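Local coordinates for C381 turret protein (Sulfolobus turreted icosahedral virus, PDB 4IND) that forms the turrets of an archaeal icosahedral virus, assembling here as a pentamer of chains that each fold into three jelly rolls, at residues 77-82 with 146-151; 97-102 with 120-125; 169-174 with 257-262. All blocks are in the same frame, centred on the assembly; numbering follows the deposited sequence.

Contact 1 (77-82 with 146-151). With 2HP (dihydrogenphosphate ion), chain U.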
loop_
_atom_site.group_PDB
_atom_site.type_symbol
_atom_site.label_atom_id
_atom_site.label_comp_id
_atom_site.label_asym_id
_atom_site.label_seq_id
_atom_site.Cartn_x
_atom_site.Cartn_y
_atom_site.Cartn_z
ATOM N N GLU A 77 -2.398 -16.789 -12.691
ATOM C CA GLU A 77 -3.021 -17.314 -11.486
ATOM C C GLU A 77 -3.822 -16.236 -10.739
ATOM O O GLU A 77 -3.508 -15.049 -10.800
ATOM C CB GLU A 77 -1.982 -17.994 -10.583
ATOM C CG GLU A 77 -1.505 -19.333 -11.162
ATOM C CD GLU A 77 -0.755 -20.214 -10.160
ATOM O OE1 GLU A 77 -0.100 -19.652 -9.254
ATOM O OE2 GLU A 77 -0.812 -21.473 -10.288
ATOM N N GLY A 78 -4.861 -16.654 -10.039
ATOM C CA GLY A 78 -5.622 -15.711 -9.225
ATOM C C GLY A 78 -7.075 -16.109 -9.205
ATOM O O GLY A 78 -7.426 -17.182 -9.681
ATOM N N LEU A 79 -7.907 -15.257 -8.614
ATOM C CA LEU A 79 -9.338 -15.527 -8.475
ATOM C C LEU A 79 -10.086 -14.694 -9.498
ATOM O O LEU A 79 -9.984 -13.480 -9.505
ATOM C CB LEU A 79 -9.803 -15.164 -7.057
ATOM C CG LEU A 79 -11.330 -15.317 -6.870
ATOM C CD1 LEU A 79 -11.741 -16.774 -7.081
ATOM C CD2 LEU A 79 -11.745 -14.812 -5.498
ATOM N N TYR A 80 -10.832 -15.358 -10.378
ATOM C CA TYR A 80 -11.514 -14.682 -11.474
ATOM C C TYR A 80 -12.996 -14.616 -11.251
ATOM O O TYR A 80 -13.607 -15.575 -10.787
ATOM C CB TYR A 80 -11.288 -15.434 -12.804
ATOM C CG TYR A 80 -9.882 -15.257 -13.335
ATOM C CD1 TYR A 80 -9.576 -14.243 -14.238
ATOM C CD2 TYR A 80 -8.862 -16.101 -12.937
ATOM C CE1 TYR A 80 -8.289 -14.070 -14.709
ATOM C CE2 TYR A 80 -7.578 -15.927 -13.394
ATOM C CZ TYR A 80 -7.295 -14.919 -14.288
ATOM O OH TYR A 80 -6.009 -14.750 -14.767
ATOM N N LEU A 81 -13.563 -13.469 -11.608
ATOM C CA LEU A 81 -14.986 -13.325 -11.773
ATOM C C LEU A 81 -15.222 -13.470 -13.259
ATOM O O LEU A 81 -14.624 -12.747 -14.069
ATOM C CB LEU A 81 -15.458 -11.935 -11.329
ATOM C CG LEU A 81 -16.925 -11.695 -11.713
ATOM C CD1 LEU A 81 -17.825 -12.375 -10.689
ATOM C CD2 LEU A 81 -17.257 -10.200 -11.861
ATOM N N ILE A 82 -16.096 -14.401 -13.616
ATOM C CA ILE A 82 -16.449 -14.616 -15.017
ATOM C C ILE A 82 -17.840 -14.031 -15.251
ATOM O O ILE A 82 -18.763 -14.258 -14.455
ATOM C CB ILE A 82 -16.439 -16.101 -15.339
ATOM C CG1 ILE A 82 -14.987 -16.590 -15.404
ATOM C CG2 ILE A 82 -17.177 -16.392 -16.642
ATOM C CD1 ILE A 82 -14.851 -18.081 -15.485
ATOM N N GLU A 146 -12.072 -11.648 -15.369
ATOM C CA GLU A 146 -11.333 -10.556 -14.720
ATOM C C GLU A 146 -10.975 -10.969 -13.304
ATOM O O GLU A 146 -11.757 -11.623 -12.630
ATOM C CB GLU A 146 -12.141 -9.236 -14.731
ATOM C CG GLU A 146 -13.271 -9.189 -13.709
ATOM C CD GLU A 146 -13.610 -7.762 -13.225
ATOM O OE1 GLU A 146 -13.904 -6.876 -14.069
ATOM O OE2 GLU A 146 -13.610 -7.543 -11.988
ATOM N N ARG A 147 -9.786 -10.590 -12.857
ATOM C CA ARG A 147 -9.375 -10.876 -11.495
ATOM C C ARG A 147 -10.061 -9.879 -10.551
ATOM O O ARG A 147 -10.057 -8.679 -10.792
ATOM C CB ARG A 147 -7.843 -10.783 -11.383
ATOM C CG ARG A 147 -7.127 -11.878 -12.214
ATOM C CD ARG A 147 -5.630 -11.878 -11.964
ATOM N NE ARG A 147 -5.369 -12.048 -10.543
ATOM C CZ ARG A 147 -4.170 -11.979 -9.991
ATOM N NH1 ARG A 147 -3.108 -11.746 -10.750
ATOM N NH2 ARG A 147 -4.038 -12.133 -8.676
ATOM N N VAL A 148 -10.666 -10.382 -9.490
ATOM C CA VAL A 148 -11.322 -9.494 -8.508
ATOM C C VAL A 148 -10.345 -9.161 -7.384
ATOM O O VAL A 148 -9.355 -9.841 -7.211
ATOM C CB VAL A 148 -12.579 -10.157 -7.937
ATOM C CG1 VAL A 148 -13.562 -10.443 -9.044
ATOM C CG2 VAL A 148 -12.229 -11.459 -7.242
ATOM N N PHE A 149 -10.596 -8.118 -6.617
ATOM C CA PHE A 149 -9.658 -7.771 -5.563
ATOM C C PHE A 149 -8.415 -7.164 -6.198
ATOM O O PHE A 149 -7.370 -7.042 -5.564
ATOM C CB PHE A 149 -9.317 -9.008 -4.715
ATOM C CG PHE A 149 -10.533 -9.675 -4.124
ATOM C CD1 PHE A 149 -11.490 -8.919 -3.439
ATOM C CD2 PHE A 149 -10.749 -11.031 -4.285
ATOM C CE1 PHE A 149 -12.633 -9.520 -2.927
ATOM C CE2 PHE A 149 -11.887 -11.642 -3.757
ATOM C CZ PHE A 149 -12.828 -10.875 -3.076
ATOM N N GLU A 150 -8.536 -6.816 -7.474
ATOM C CA GLU A 150 -7.578 -5.928 -8.124
ATOM C C GLU A 150 -8.267 -4.582 -8.182
ATOM O O GLU A 150 -9.455 -4.504 -8.495
ATOM C CB GLU A 150 -7.301 -6.367 -9.561
ATOM C CG GLU A 150 -6.947 -7.828 -9.732
ATOM C CD GLU A 150 -5.488 -8.106 -9.458
ATOM O OE1 GLU A 150 -5.132 -8.255 -8.268
ATOM O OE2 GLU A 150 -4.700 -8.173 -10.430
ATOM N N LYS A 151 -7.550 -3.524 -7.860
ATOM C CA LYS A 151 -8.081 -2.196 -8.105
ATOM C C LYS A 151 -9.341 -1.982 -7.278
ATOM O O LYS A 151 -10.215 -1.189 -7.641
ATOM C CB LYS A 151 -8.368 -2.035 -9.599
ATOM C CG LYS A 151 -7.114 -2.167 -10.468
ATOM C CD LYS A 151 -7.460 -2.318 -11.944
ATOM C CE LYS A 151 -6.298 -1.877 -12.834
ATOM N NZ LYS A 151 -5.030 -2.625 -12.577
HETATM P P 2HP U . -7.436 -11.864 -7.215
HETATM O O1 2HP U . -7.326 -12.303 -5.777
HETATM O O2 2HP U . -6.665 -12.950 -7.898
HETATM O O3 2HP U . -6.753 -10.469 -7.370
HETATM O O4 2HP U . -8.893 -11.870 -7.777
#
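Arg-147 passes its aliphatic part across the ring of Tyr-80 before its guanidinium reaches a bound dihydrogenphosphate ion. CG sits over one face of the ring, toward its rim and 3.9 Å from the Tyr-80 centroid, a CH-pi contact. The chain then bends at chi3 (57°), turning the guanidinium plane 47° from the ring. NE and NH2 then both donate hydrogen bonds to O2 of the ion, at 3.1 and 2.9 Å, at the guanidinium edge and in its plane. Leu-79 N adds a third, nearly straight bond to the same O2 at 2.7 Å. Glu-77 O covers the centre of one guanidinium face; toward the rim of the other lies Glu-150 OE2, a long, purely electrostatic ion pair from a poorly ordered side chain. Outside the segments, Gln-76 OE1 bonds Arg-147 NH1 and Gln-76 O bonds Tyr-80 OH. Gly-78 lets Arg-147 NE and the ion pass close over its CA, and its backbone angles are ones accessible mainly to glycine. Strands 78-88 and 138-147 are antiparallel neighbours in a sheet of the first jelly roll, Leu-81 N bonding to Glu-146 O at 2.8 Å. After Arg-147 the strand gives way to a loop beside the ion, where Val-148 O lies 2.2 Å from O4 of the ion, too close for an ordinary contact. Val-148 N still bonds to Leu-79 O. The branched Val-148 packs CG1 tightly on Leu-81 CB at 3.3 Å. Leu-79, CG anti to the backbone N (chi1 175°), sends CD2 to the edge of the Phe-149 ring, 3.6 Å from CE2.

Contact 2 (97-102 with 120-125)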
loop_
_atom_site.group_PDB
_atom_site.type_symbol
_atom_site.label_atom_id
_atom_site.label_comp_id
_atom_site.label_asym_id
_atom_site.label_seq_id
_atom_site.Cartn_x
_atom_site.Cartn_y
_atom_site.Cartn_z
ATOM N N THR A 97 -25.856 -24.144 -14.860
ATOM C CA THR A 97 -25.242 -24.505 -13.589
ATOM C C THR A 97 -23.844 -23.907 -13.498
ATOM O O THR A 97 -22.904 -24.422 -14.116
ATOM C CB THR A 97 -25.169 -26.037 -13.443
ATOM O OG1 THR A 97 -26.488 -26.591 -13.587
ATOM C CG2 THR A 97 -24.585 -26.436 -12.090
ATOM N N PRO A 98 -23.685 -22.808 -12.726
ATOM C CA PRO A 98 -22.359 -22.186 -12.695
ATOM C C PRO A 98 -21.322 -23.090 -12.052
ATOM O O PRO A 98 -21.661 -23.922 -11.207
ATOM C CB PRO A 98 -22.589 -20.886 -11.885
ATOM C CG PRO A 98 -23.806 -21.128 -11.110
ATOM C CD PRO A 98 -24.678 -22.024 -11.971
ATOM N N PHE A 99 -20.065 -22.916 -12.458
ATOM C CA PHE A 99 -18.947 -23.693 -11.949
ATOM C C PHE A 99 -18.692 -23.417 -10.460
ATOM O O PHE A 99 -18.684 -24.335 -9.644
ATOM C CB PHE A 99 -17.714 -23.353 -12.803
ATOM C CG PHE A 99 -16.487 -24.182 -12.508
ATOM C CD1 PHE A 99 -16.489 -25.557 -12.718
ATOM C CD2 PHE A 99 -15.306 -23.576 -12.092
ATOM C CE1 PHE A 99 -15.330 -26.328 -12.480
ATOM C CE2 PHE A 99 -14.147 -24.339 -11.855
ATOM C CZ PHE A 99 -14.163 -25.712 -12.053
ATOM N N PHE A 100 -18.462 -22.150 -10.121
ATOM C CA PHE A 100 -18.226 -21.751 -8.732
ATOM C C PHE A 100 -17.140 -22.617 -8.088
ATOM O O PHE A 100 -17.163 -22.851 -6.887
ATOM C CB PHE A 100 -19.530 -21.884 -7.910
ATOM C CG PHE A 100 -20.566 -20.798 -8.177
ATOM C CD1 PHE A 100 -20.203 -19.568 -8.682
ATOM C CD2 PHE A 100 -21.908 -21.023 -7.888
ATOM C CE1 PHE A 100 -21.145 -18.586 -8.914
ATOM C CE2 PHE A 100 -22.860 -20.046 -8.120
ATOM C CZ PHE A 100 -22.482 -18.828 -8.638
ATOM N N ASN A 101 -16.217 -23.113 -8.912
ATOM C CA ASN A 101 -15.131 -23.998 -8.494
ATOM C C ASN A 101 -15.563 -25.397 -8.080
ATOM O O ASN A 101 -14.919 -26.373 -8.457
ATOM C CB ASN A 101 -14.224 -23.357 -7.416
ATOM C CG ASN A 101 -13.360 -22.254 -7.979
ATOM O OD1 ASN A 101 -12.691 -22.446 -9.003
ATOM N ND2 ASN A 101 -13.381 -21.081 -7.335
ATOM N N ASN A 102 -16.655 -25.480 -7.311
ATOM C CA ASN A 102 -17.093 -26.743 -6.734
ATOM C C ASN A 102 -18.599 -27.017 -6.819
ATOM O O ASN A 102 -19.078 -27.952 -6.207
ATOM C CB ASN A 102 -16.640 -26.853 -5.271
ATOM C CG ASN A 102 -15.139 -27.076 -5.132
ATOM O OD1 ASN A 102 -14.405 -26.188 -4.711
ATOM N ND2 ASN A 102 -14.685 -28.267 -5.473
ATOM N N ASP A 120 -19.859 -16.157 -12.756
ATOM C CA ASP A 120 -19.217 -17.370 -12.281
ATOM C C ASP A 120 -17.917 -17.023 -11.587
ATOM O O ASP A 120 -17.402 -15.895 -11.699
ATOM C CB ASP A 120 -18.964 -18.328 -13.451
ATOM C CG ASP A 120 -19.080 -19.782 -13.046
ATOM O OD1 ASP A 120 -18.877 -20.079 -11.849
ATOM O OD2 ASP A 120 -19.395 -20.644 -13.914
ATOM N N ILE A 121 -17.385 -17.986 -10.851
ATOM C CA ILE A 121 -16.175 -17.736 -10.082
ATOM C C ILE A 121 -15.195 -18.854 -10.399
ATOM O O ILE A 121 -15.580 -20.029 -10.466
ATOM C CB ILE A 121 -16.476 -17.686 -8.595
ATOM C CG1 ILE A 121 -17.429 -16.520 -8.301
ATOM C CG2 ILE A 121 -15.172 -17.556 -7.797
ATOM C CD1 ILE A 121 -18.003 -16.523 -6.896
ATOM N N PHE A 122 -13.932 -18.498 -10.610
ATOM C CA PHE A 122 -12.943 -19.491 -11.040
ATOM C C PHE A 122 -11.612 -19.188 -10.406
ATOM O O PHE A 122 -11.039 -18.125 -10.638
ATOM C CB PHE A 122 -12.833 -19.491 -12.569
ATOM C CG PHE A 122 -11.739 -20.399 -13.121
ATOM C CD1 PHE A 122 -11.648 -21.731 -12.738
ATOM C CD2 PHE A 122 -10.855 -19.923 -14.060
ATOM C CE1 PHE A 122 -10.654 -22.570 -13.262
ATOM C CE2 PHE A 122 -9.852 -20.743 -14.597
ATOM C CZ PHE A 122 -9.763 -22.073 -14.200
ATOM N N THR A 123 -11.111 -20.121 -9.597
ATOM C CA THR A 123 -9.788 -19.950 -9.009
ATOM C C THR A 123 -8.762 -20.613 -9.897
ATOM O O THR A 123 -8.741 -21.830 -10.010
ATOM C CB THR A 123 -9.708 -20.584 -7.610
ATOM O OG1 THR A 123 -10.689 -19.966 -6.769
ATOM C CG2 THR A 123 -8.316 -20.364 -6.997
ATOM N N LYS A 124 -7.902 -19.819 -10.528
ATOM C CA LYS A 124 -6.798 -20.399 -11.287
ATOM C C LYS A 124 -5.611 -20.664 -10.363
ATOM O O LYS A 124 -4.751 -19.806 -10.141
ATOM C CB LYS A 124 -6.405 -19.517 -12.484
ATOM C CG LYS A 124 -5.326 -20.153 -13.366
ATOM C CD LYS A 124 -5.928 -21.382 -14.071
ATOM C CE LYS A 124 -4.851 -22.280 -14.667
ATOM N NZ LYS A 124 -5.470 -23.514 -15.269
ATOM N N GLU A 125 -5.565 -21.885 -9.835
ATOM C CA GLU A 125 -4.430 -22.398 -9.082
ATOM C C GLU A 125 -4.405 -23.914 -9.270
ATOM O O GLU A 125 -5.439 -24.523 -9.527
ATOM C CB GLU A 125 -4.571 -22.087 -7.582
ATOM C CG GLU A 125 -4.137 -20.674 -7.163
ATOM C CD GLU A 125 -4.061 -20.489 -5.637
ATOM O OE1 GLU A 125 -4.674 -21.289 -4.892
ATOM O OE2 GLU A 125 -3.379 -19.541 -5.173
#
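An aspartate carboxylate receiving two successive backbone N-H groups fastens the loop 97-102 to strand 114-124, an edge strand, within this chain, of a four-stranded sheet in the first jelly roll. Phe-99 N donates to Asp-120 OD2 at 2.8 Å and Phe-100 N to Asp-120 OD1 at 2.7 Å, each meeting a syn lone pair. OD1 also takes Ile-121 N at 2.8 Å on its anti lone pair, and Tyr-130 OH bonds to OD2. Bonds to both oxygens hold the carboxylate's rotation, and so many donors probably keep it ionised although it is buried; aspartate, short and forked, suits this double reception. Phe-100 takes a left-handed helical conformation and Asn-101, with positive phi and negative psi, is close to a gamma turn, with a weak Asn-102 N to Phe-100 O bond. Asn-101 OD1 accepts Thr-123 N at 2.9 Å along an almost perfectly straight bond (178° at the hydrogen), in the plane of the amide and on a lone pair. Asn-101 ND2 lies 3.0 Å from Thr-123 OG1 and gives its strongest bond to Ser-170 O, so an amide, acceptor and donor at once, suits the place. The aromatic residues pack around this polar frame: Phe-99 crosses Phe-122 obliquely, CE2 to CD1 3.7 Å, while the ring of Phe-100 stands almost perpendicular to the Asp-120 carboxylate (84°), with Pro-98 CB over the centre of one face. Phe-100 CD1 meets Ile-121 CG1 at 4.1 Å. Strand 114-124 is paired through its backbone with strand 78-88, and Phe-100 and Ile-121 pack against Ile-157 and Ile-169 of strands 155-163 and 168-172, while Phe-99 touches Tyr-50 of a second subunit.

Contact 3 (169-174 with 257-262). With 2HP (dihydrogenphosphate ion), chain U; 2HP (dihydrogenphosphate ion), chain Y.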
loop_
_atom_site.group_PDB
_atom_site.type_symbol
_atom_site.label_atom_id
_atom_site.label_comp_id
_atom_site.label_asym_id
_atom_site.label_seq_id
_atom_site.Cartn_x
_atom_site.Cartn_y
_atom_site.Cartn_z
ATOM N N ILE A 169 -19.773 -23.121 -3.155
ATOM C CA ILE A 169 -19.012 -22.101 -3.859
ATOM C C ILE A 169 -17.666 -22.026 -3.139
ATOM O O ILE A 169 -17.624 -21.949 -1.928
ATOM C CB ILE A 169 -19.708 -20.736 -3.814
ATOM C CG1 ILE A 169 -21.132 -20.853 -4.359
ATOM C CG2 ILE A 169 -18.909 -19.696 -4.616
ATOM C CD1 ILE A 169 -21.927 -19.552 -4.334
ATOM N N SER A 170 -16.567 -22.114 -3.879
ATOM C CA SER A 170 -15.251 -21.941 -3.259
ATOM C C SER A 170 -14.527 -20.780 -3.916
ATOM O O SER A 170 -14.753 -20.490 -5.085
ATOM C CB SER A 170 -14.403 -23.205 -3.428
ATOM O OG SER A 170 -14.991 -24.297 -2.761
ATOM N N PHE A 171 -13.628 -20.139 -3.173
ATOM C CA PHE A 171 -12.782 -19.099 -3.751
ATOM C C PHE A 171 -11.540 -18.907 -2.886
ATOM O O PHE A 171 -11.533 -19.286 -1.724
ATOM C CB PHE A 171 -13.567 -17.789 -3.945
ATOM C CG PHE A 171 -14.485 -17.445 -2.808
ATOM C CD1 PHE A 171 -14.024 -16.733 -1.708
ATOM C CD2 PHE A 171 -15.815 -17.818 -2.842
ATOM C CE1 PHE A 171 -14.872 -16.412 -0.654
ATOM C CE2 PHE A 171 -16.672 -17.497 -1.792
ATOM C CZ PHE A 171 -16.201 -16.794 -0.695
ATOM N N ARG A 172 -10.484 -18.354 -3.468
ATOM C CA ARG A 172 -9.244 -18.094 -2.734
ATOM C C ARG A 172 -9.220 -16.630 -2.351
ATOM O O ARG A 172 -9.491 -15.772 -3.184
ATOM C CB ARG A 172 -8.013 -18.390 -3.613
ATOM C CG ARG A 172 -6.702 -18.122 -2.903
ATOM C CD ARG A 172 -5.554 -17.712 -3.823
ATOM N NE ARG A 172 -5.734 -16.372 -4.385
ATOM C CZ ARG A 172 -4.871 -15.821 -5.240
ATOM N NH1 ARG A 172 -3.794 -16.502 -5.634
ATOM N NH2 ARG A 172 -5.080 -14.603 -5.728
ATOM N N LEU A 173 -8.900 -16.336 -1.094
ATOM C CA LEU A 173 -8.739 -14.949 -0.655
ATOM C C LEU A 173 -7.328 -14.753 -0.150
ATOM O O LEU A 173 -6.856 -15.542 0.668
ATOM C CB LEU A 173 -9.715 -14.623 0.473
ATOM C CG LEU A 173 -11.194 -14.794 0.165
ATOM C CD1 LEU A 173 -12.024 -14.435 1.398
ATOM C CD2 LEU A 173 -11.592 -13.917 -1.016
ATOM N N ARG A 174 -6.647 -13.711 -0.613
ATOM C CA ARG A 174 -5.307 -13.454 -0.101
ATOM C C ARG A 174 -5.477 -12.741 1.233
ATOM O O ARG A 174 -6.594 -12.418 1.619
ATOM C CB ARG A 174 -4.530 -12.579 -1.067
ATOM C CG ARG A 174 -5.227 -11.259 -1.313
ATOM C CD ARG A 174 -4.272 -10.222 -1.836
ATOM N NE ARG A 174 -4.969 -8.973 -2.086
ATOM C CZ ARG A 174 -5.520 -8.630 -3.247
ATOM N NH1 ARG A 174 -5.454 -9.440 -4.305
ATOM N NH2 ARG A 174 -6.138 -7.458 -3.345
ATOM N N LEU A 257 -24.320 -13.034 -3.835
ATOM C CA LEU A 257 -23.049 -13.206 -3.146
ATOM C C LEU A 257 -22.182 -11.997 -3.357
ATOM O O LEU A 257 -21.880 -11.615 -4.489
ATOM C CB LEU A 257 -22.316 -14.448 -3.669
ATOM C CG LEU A 257 -20.903 -14.635 -3.093
ATOM C CD1 LEU A 257 -20.979 -14.943 -1.613
ATOM C CD2 LEU A 257 -20.163 -15.771 -3.847
ATOM N N GLU A 258 -21.754 -11.418 -2.250
ATOM C CA GLU A 258 -20.902 -10.243 -2.275
ATOM C C GLU A 258 -19.730 -10.577 -1.359
ATOM O O GLU A 258 -19.911 -10.945 -0.190
ATOM C CB GLU A 258 -21.752 -9.046 -1.799
ATOM C CG GLU A 258 -21.095 -7.678 -1.715
ATOM C CD GLU A 258 -22.111 -6.612 -1.268
ATOM O OE1 GLU A 258 -23.117 -6.433 -1.994
ATOM O OE2 GLU A 258 -21.921 -5.981 -0.188
ATOM N N VAL A 259 -18.516 -10.507 -1.901
ATOM C CA VAL A 259 -17.300 -10.719 -1.111
ATOM C C VAL A 259 -16.403 -9.523 -1.326
ATOM O O VAL A 259 -16.045 -9.220 -2.460
ATOM C CB VAL A 259 -16.544 -11.982 -1.579
ATOM C CG1 VAL A 259 -15.357 -12.266 -0.651
ATOM C CG2 VAL A 259 -17.487 -13.172 -1.641
ATOM N N GLU A 260 -16.038 -8.841 -0.249
ATOM C CA GLU A 260 -15.342 -7.567 -0.364
ATOM C C GLU A 260 -14.387 -7.369 0.795
ATOM O O GLU A 260 -14.677 -7.774 1.932
ATOM C CB GLU A 260 -16.367 -6.424 -0.395
ATOM C CG GLU A 260 -17.302 -6.472 0.788
ATOM C CD GLU A 260 -18.693 -5.937 0.484
ATOM O OE1 GLU A 260 -18.883 -5.260 -0.551
ATOM O OE2 GLU A 260 -19.607 -6.195 1.291
ATOM N N GLU A 261 -13.240 -6.754 0.520
ATOM C CA GLU A 261 -12.269 -6.477 1.568
ATOM C C GLU A 261 -12.744 -5.305 2.430
ATOM O O GLU A 261 -13.303 -4.329 1.915
ATOM C CB GLU A 261 -10.901 -6.157 0.955
ATOM C CG GLU A 261 -9.751 -6.246 1.950
ATOM C CD GLU A 261 -8.390 -5.949 1.330
ATOM O OE1 GLU A 261 -8.296 -5.835 0.085
ATOM O OE2 GLU A 261 -7.416 -5.822 2.094
ATOM N N ILE A 262 -12.521 -5.406 3.741
ATOM C CA ILE A 262 -12.863 -4.323 4.665
ATOM C C ILE A 262 -11.650 -3.876 5.483
ATOM O O ILE A 262 -10.642 -4.589 5.559
ATOM C CB ILE A 262 -14.008 -4.714 5.635
ATOM C CG1 ILE A 262 -13.570 -5.859 6.549
ATOM C CG2 ILE A 262 -15.285 -5.061 4.848
ATOM C CD1 ILE A 262 -14.438 -5.991 7.820
HETATM P P 2HP U . -7.436 -11.864 -7.215
HETATM O O1 2HP U . -7.326 -12.303 -5.777
HETATM O O2 2HP U . -6.665 -12.950 -7.898
HETATM O O3 2HP U . -6.753 -10.469 -7.370
HETATM O O4 2HP U . -8.893 -11.870 -7.777
HETATM P P 2HP Y . -23.798 -2.610 -0.803
HETATM O O1 2HP Y . -24.278 -2.006 0.551
HETATM O O2 2HP Y . -22.376 -2.240 -1.087
HETATM O O3 2HP Y . -24.519 -1.989 -1.950
HETATM O O4 2HP Y . -23.982 -4.153 -0.762
#
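Across the second jelly roll, strands 168-172 and 253-262 belong to separate sheets that face each other as a beta sandwich, their short axes 11.1 Å apart and crossing at -22°. No hydrogen bond joins them; apolar side chains fill the gap. Phe-171 shows how. Its CB points toward the other sheet, and chi1 of 41° places CG between the backbone N and the carbonyl carbon, the crowded position, which sends the ring straight across. Leu-173 CG lies at the ring edge, in its plane. Farther out, CE1 comes within 4.2 Å of Val-259 CG1 and CE2 within 4.4 Å of Leu-257 CD2. The tip, CZ, meets Val-259 CG2 at 4.0 Å, tip to tip. A long flat ring thus suits the place facing a short valine. Ile-169 likewise meets Leu-257 tip to tip, and Leu-173 crosses Val-259 obliquely. Strand alternation turns Glu-258 and Arg-172 to the outer faces, with Glu-258 OE1 lying 2.7 Å from O4 of one dihydrogenphosphate ion. On the opposite strand Arg-172 bends at chi3 and brings NH2 to O1 of another ion at 3.2 Å, that oxygen lying in the plane of the guanidinium.

The three contacts lie around the junction of the first two jelly rolls. Contacts 1 and 2, centres 12 Å apart, share a sheet: Tyr-80 N and Ile-82 N bond to Phe-122 O and Asp-120 O, both at 2.8 Å. Contact 3 lies across the domain boundary, its centre 10 Å from contact 1 and 12 Å from contact 2. A hydrogen bond of 2.6 Å joins Arg-174 NH2 to Phe-149 O, and Phe-100 CD2 packs 3.6 Å from Ile-169 CG1. One dihydrogenphosphate ion bridges contacts 1 and 3, and its negative charge probably eases the approach of Arg-147 and Arg-172, whose NH2 atoms are 4.0 Å apart.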